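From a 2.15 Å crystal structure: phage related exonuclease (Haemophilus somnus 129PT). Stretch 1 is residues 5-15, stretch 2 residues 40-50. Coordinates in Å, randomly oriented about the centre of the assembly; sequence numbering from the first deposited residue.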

# COMPACT_ATOMS: atom_id res chain seq x y z
N LEU A 5 34.26 11.71 10.31
CA LEU A 5 33.77 11.03 11.48
C LEU A 5 32.43 10.36 11.19
O LEU A 5 31.81 9.83 12.10
CB LEU A 5 33.57 12.02 12.62
CG LEU A 5 34.80 12.81 13.06
CD1 LEU A 5 34.31 13.94 13.95
CD2 LEU A 5 35.85 11.87 13.77
N TYR A 6 31.95 10.44 9.95
CA TYR A 6 30.77 9.68 9.53
C TYR A 6 31.22 8.63 8.54
O TYR A 6 31.90 8.94 7.56
CB TYR A 6 29.72 10.56 8.90
CG TYR A 6 29.08 11.55 9.85
CD1 TYR A 6 27.99 11.21 10.63
CD2 TYR A 6 29.57 12.85 9.96
CE1 TYR A 6 27.41 12.13 11.50
CE2 TYR A 6 28.98 13.77 10.82
CZ TYR A 6 27.91 13.39 11.58
OH TYR A 6 27.34 14.29 12.44
N HIS A 7 30.86 7.39 8.81
CA HIS A 7 31.25 6.30 7.94
C HIS A 7 30.16 5.22 7.98
O HIS A 7 29.74 4.80 9.05
CB HIS A 7 32.60 5.71 8.38
CG HIS A 7 33.14 4.71 7.40
ND1 HIS A 7 33.66 5.08 6.17
CD2 HIS A 7 33.19 3.36 7.45
CE1 HIS A 7 34.03 3.99 5.51
NE2 HIS A 7 33.76 2.93 6.27
N LEU A 8 29.69 4.82 6.81
CA LEU A 8 28.63 3.85 6.74
C LEU A 8 29.19 2.42 6.74
O LEU A 8 30.04 2.07 5.92
CB LEU A 8 27.78 4.07 5.48
CG LEU A 8 26.64 3.10 5.24
CD1 LEU A 8 25.61 3.16 6.38
CD2 LEU A 8 25.94 3.40 3.90
N LYS A 9 28.69 1.62 7.67
CA LYS A 9 28.71 0.16 7.60
C LYS A 9 27.26 -0.32 7.65
O LYS A 9 26.52 0.11 8.49
CB LYS A 9 29.56 -0.43 8.71
CG LYS A 9 31.03 -0.20 8.46
CD LYS A 9 31.90 -0.80 9.53
CE LYS A 9 33.38 -0.45 9.30
NZ LYS A 9 34.21 -1.12 10.29
N VAL A 10 26.86 -1.16 6.70
CA VAL A 10 25.47 -1.59 6.61
C VAL A 10 25.22 -2.83 7.46
O VAL A 10 25.94 -3.82 7.34
CB VAL A 10 25.05 -1.82 5.12
CG1 VAL A 10 23.60 -2.32 5.07
CG2 VAL A 10 25.18 -0.55 4.31
N ARG A 11 24.22 -2.78 8.33
CA ARG A 11 23.83 -3.98 9.09
C ARG A 11 23.40 -5.13 8.16
O ARG A 11 22.78 -4.90 7.12
CB ARG A 11 22.68 -3.68 10.05
CG ARG A 11 22.95 -2.63 11.16
CD ARG A 11 21.82 -2.67 12.28
NE ARG A 11 20.63 -1.89 11.96
CZ ARG A 11 19.44 -2.01 12.58
N CYS A 12 23.75 -6.37 8.52
CA CYS A 12 23.37 -7.51 7.70
C CYS A 12 21.84 -7.55 7.47
O CYS A 12 21.40 -7.84 6.36
CB CYS A 12 23.85 -8.81 8.31
SG CYS A 12 25.61 -9.09 8.20
N SER A 13 21.07 -7.23 8.51
CA SER A 13 19.61 -7.16 8.45
C SER A 13 19.05 -6.08 7.53
O SER A 13 17.90 -6.19 7.11
CB SER A 13 19.03 -7.00 9.86
OG SER A 13 19.44 -5.77 10.43
N SER A 14 19.87 -5.10 7.14
CA SER A 14 19.42 -4.07 6.21
C SER A 14 20.01 -4.21 4.84
O SER A 14 19.76 -3.36 4.02
CB SER A 14 19.78 -2.65 6.69
OG SER A 14 19.36 -2.41 8.02
N LEU A 15 20.81 -5.24 4.59
CA LEU A 15 21.46 -5.36 3.28
C LEU A 15 20.47 -5.51 2.13
O LEU A 15 20.74 -5.07 1.02
CB LEU A 15 22.42 -6.55 3.23
CG LEU A 15 23.79 -6.44 3.85
CD1 LEU A 15 24.41 -7.84 3.91
CD2 LEU A 15 24.67 -5.43 3.04
N ALA A 40 16.93 4.13 1.26
CA ALA A 40 17.43 3.50 2.48
C ALA A 40 18.69 4.19 3.02
O ALA A 40 18.83 4.37 4.24
CB ALA A 40 17.68 1.98 2.26
N VAL A 41 19.61 4.55 2.14
CA VAL A 41 20.85 5.21 2.57
C VAL A 41 20.55 6.60 3.18
O VAL A 41 21.19 7.04 4.12
CB VAL A 41 21.87 5.32 1.38
CG1 VAL A 41 23.11 6.18 1.81
CG2 VAL A 41 22.30 3.86 0.88
N ARG A 42 19.54 7.28 2.67
CA ARG A 42 19.12 8.56 3.28
C ARG A 42 18.63 8.37 4.71
O ARG A 42 18.85 9.22 5.56
CB ARG A 42 18.00 9.19 2.49
CG ARG A 42 18.44 9.83 1.20
CD ARG A 42 17.19 10.11 0.38
NE ARG A 42 17.57 10.33 -0.98
CZ ARG A 42 16.82 10.10 -2.03
NH1 ARG A 42 15.57 9.66 -1.90
NH2 ARG A 42 17.31 10.36 -3.22
N GLU A 43 17.92 7.27 4.96
CA GLU A 43 17.44 7.01 6.31
C GLU A 43 18.62 6.76 7.25
O GLU A 43 18.61 7.19 8.43
CB GLU A 43 16.50 5.81 6.35
CG GLU A 43 15.19 6.03 5.65
CD GLU A 43 14.25 4.80 5.71
OE1 GLU A 43 14.72 3.68 5.89
OE2 GLU A 43 13.03 4.99 5.54
N MSE A 44 19.63 6.07 6.73
CA MSE A 44 20.83 5.80 7.50
C MSE A 44 21.56 7.11 7.74
O MSE A 44 22.00 7.35 8.86
CB MSE A 44 21.74 4.79 6.77
CG MSE A 44 21.12 3.38 6.62
SE MSE A 44 22.04 2.29 5.25
CE MSE A 44 20.76 0.87 5.06
N ALA A 45 21.71 7.96 6.71
CA ALA A 45 22.35 9.26 6.89
C ALA A 45 21.60 10.11 7.94
O ALA A 45 22.22 10.69 8.80
CB ALA A 45 22.45 10.01 5.57
N LYS A 46 20.27 10.15 7.87
CA LYS A 46 19.49 10.98 8.81
C LYS A 46 19.54 10.41 10.25
O LYS A 46 19.44 11.16 11.22
CB LYS A 46 18.04 11.12 8.36
CG LYS A 46 17.83 11.93 7.09
CD LYS A 46 16.33 12.12 6.78
CE LYS A 46 16.11 12.49 5.33
NZ LYS A 46 14.67 12.59 5.00
N PHE A 47 19.66 9.11 10.39
CA PHE A 47 19.88 8.57 11.71
C PHE A 47 21.22 9.02 12.28
O PHE A 47 21.29 9.50 13.42
CB PHE A 47 19.80 7.04 11.76
CG PHE A 47 20.07 6.50 13.12
CD1 PHE A 47 19.12 6.63 14.13
CD2 PHE A 47 21.30 5.93 13.43
CE1 PHE A 47 19.37 6.16 15.43
CE2 PHE A 47 21.59 5.44 14.76
CZ PHE A 47 20.63 5.55 15.74
N ASP A 48 22.29 8.87 11.51
CA ASP A 48 23.64 9.20 12.02
C ASP A 48 23.81 10.72 12.20
O ASP A 48 24.54 11.14 13.09
CB ASP A 48 24.77 8.71 11.08
CG ASP A 48 24.82 7.20 10.95
OD1 ASP A 48 24.23 6.49 11.77
OD2 ASP A 48 25.44 6.73 9.97
N LEU A 49 23.19 11.52 11.34
CA LEU A 49 23.28 12.99 11.47
C LEU A 49 22.37 13.51 12.57
O LEU A 49 22.74 14.41 13.28
CB LEU A 49 22.87 13.69 10.17
CG LEU A 49 23.82 13.57 8.98
CD1 LEU A 49 23.04 13.79 7.66
CD2 LEU A 49 24.95 14.54 9.17
N PHE A 50 21.15 12.98 12.67
CA PHE A 50 20.14 13.65 13.47
C PHE A 50 19.57 12.80 14.58
O PHE A 50 18.79 13.29 15.38
CB PHE A 50 19.02 14.14 12.57
CG PHE A 50 19.47 14.96 11.39
CD1 PHE A 50 20.22 16.11 11.56
CD2 PHE A 50 19.10 14.61 10.11
CE1 PHE A 50 20.61 16.86 10.50
CE2 PHE A 50 19.47 15.40 9.02
CZ PHE A 50 20.23 16.49 9.21
O HOH W 1 25.59 13.79 14.93
O HOH W 2 28.63 7.26 11.08

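An extended segment can lie along a helix without sharing a single direct hydrogen bond with it, where the backbone bonds of the helix are largely made within the helix and side chains have suitable reach. This phage related exonuclease gives a compact example. Residues 40-50 are helical throughout, with i to i+4 bonds such as Met44 N to Ala40 O (3.1 Å) and Asp48 N to Met44 O (3.1 Å). Residues 5-15 run past them largely as loop, strand only at 10-11. The segments run in opposite senses: Tyr6 lies nearest Asp48, Leu8 nearest Met44 and Ser14 nearest Ala40, with CA atoms 7.6 to 8.7 Å apart, so side chains fill the gap.

Selenomethionine at Met44 takes part in three of the contacts. Its CA-to-CB bond points toward the loop, and its m, t, t conformation keeps the chain extended, so that SE and CE both lie along the loop. SE lies 3.8 Å from Leu8 CD1, and the terminal CE is 4.3 Å from Val10 CG1 and 4.0 Å from Ser14 CB. Leu8 starts sideways, but its t, p rotamer brings its end nearer the helix; CD2 also approaches Val41 CG1, at 4.5 Å.

The CA-to-CB bond of Tyr6 points toward the helix, and with chi1 m and chi2 of -86° the ring presents one face to Leu49 CD2 and its edge to Asp48 O. Leu49 leaves its CA sideways, but its m, t rotamer brings its end nearer the loop, with CD2 4.0 Å from Tyr6 CZ. Asp48 O lies 3.4 Å from Tyr6 CE1, where the weakly positive aromatic rim suits a carbonyl oxygen.

Polar links are left to water. Water 1 hydrogen-bonds Tyr6 OH (3.1 Å) and donates weakly to Leu49 O (3.4 Å); water 2 accepts from His7 N (3.2 Å) and donates weakly to Asp48 OD2 (3.4 Å).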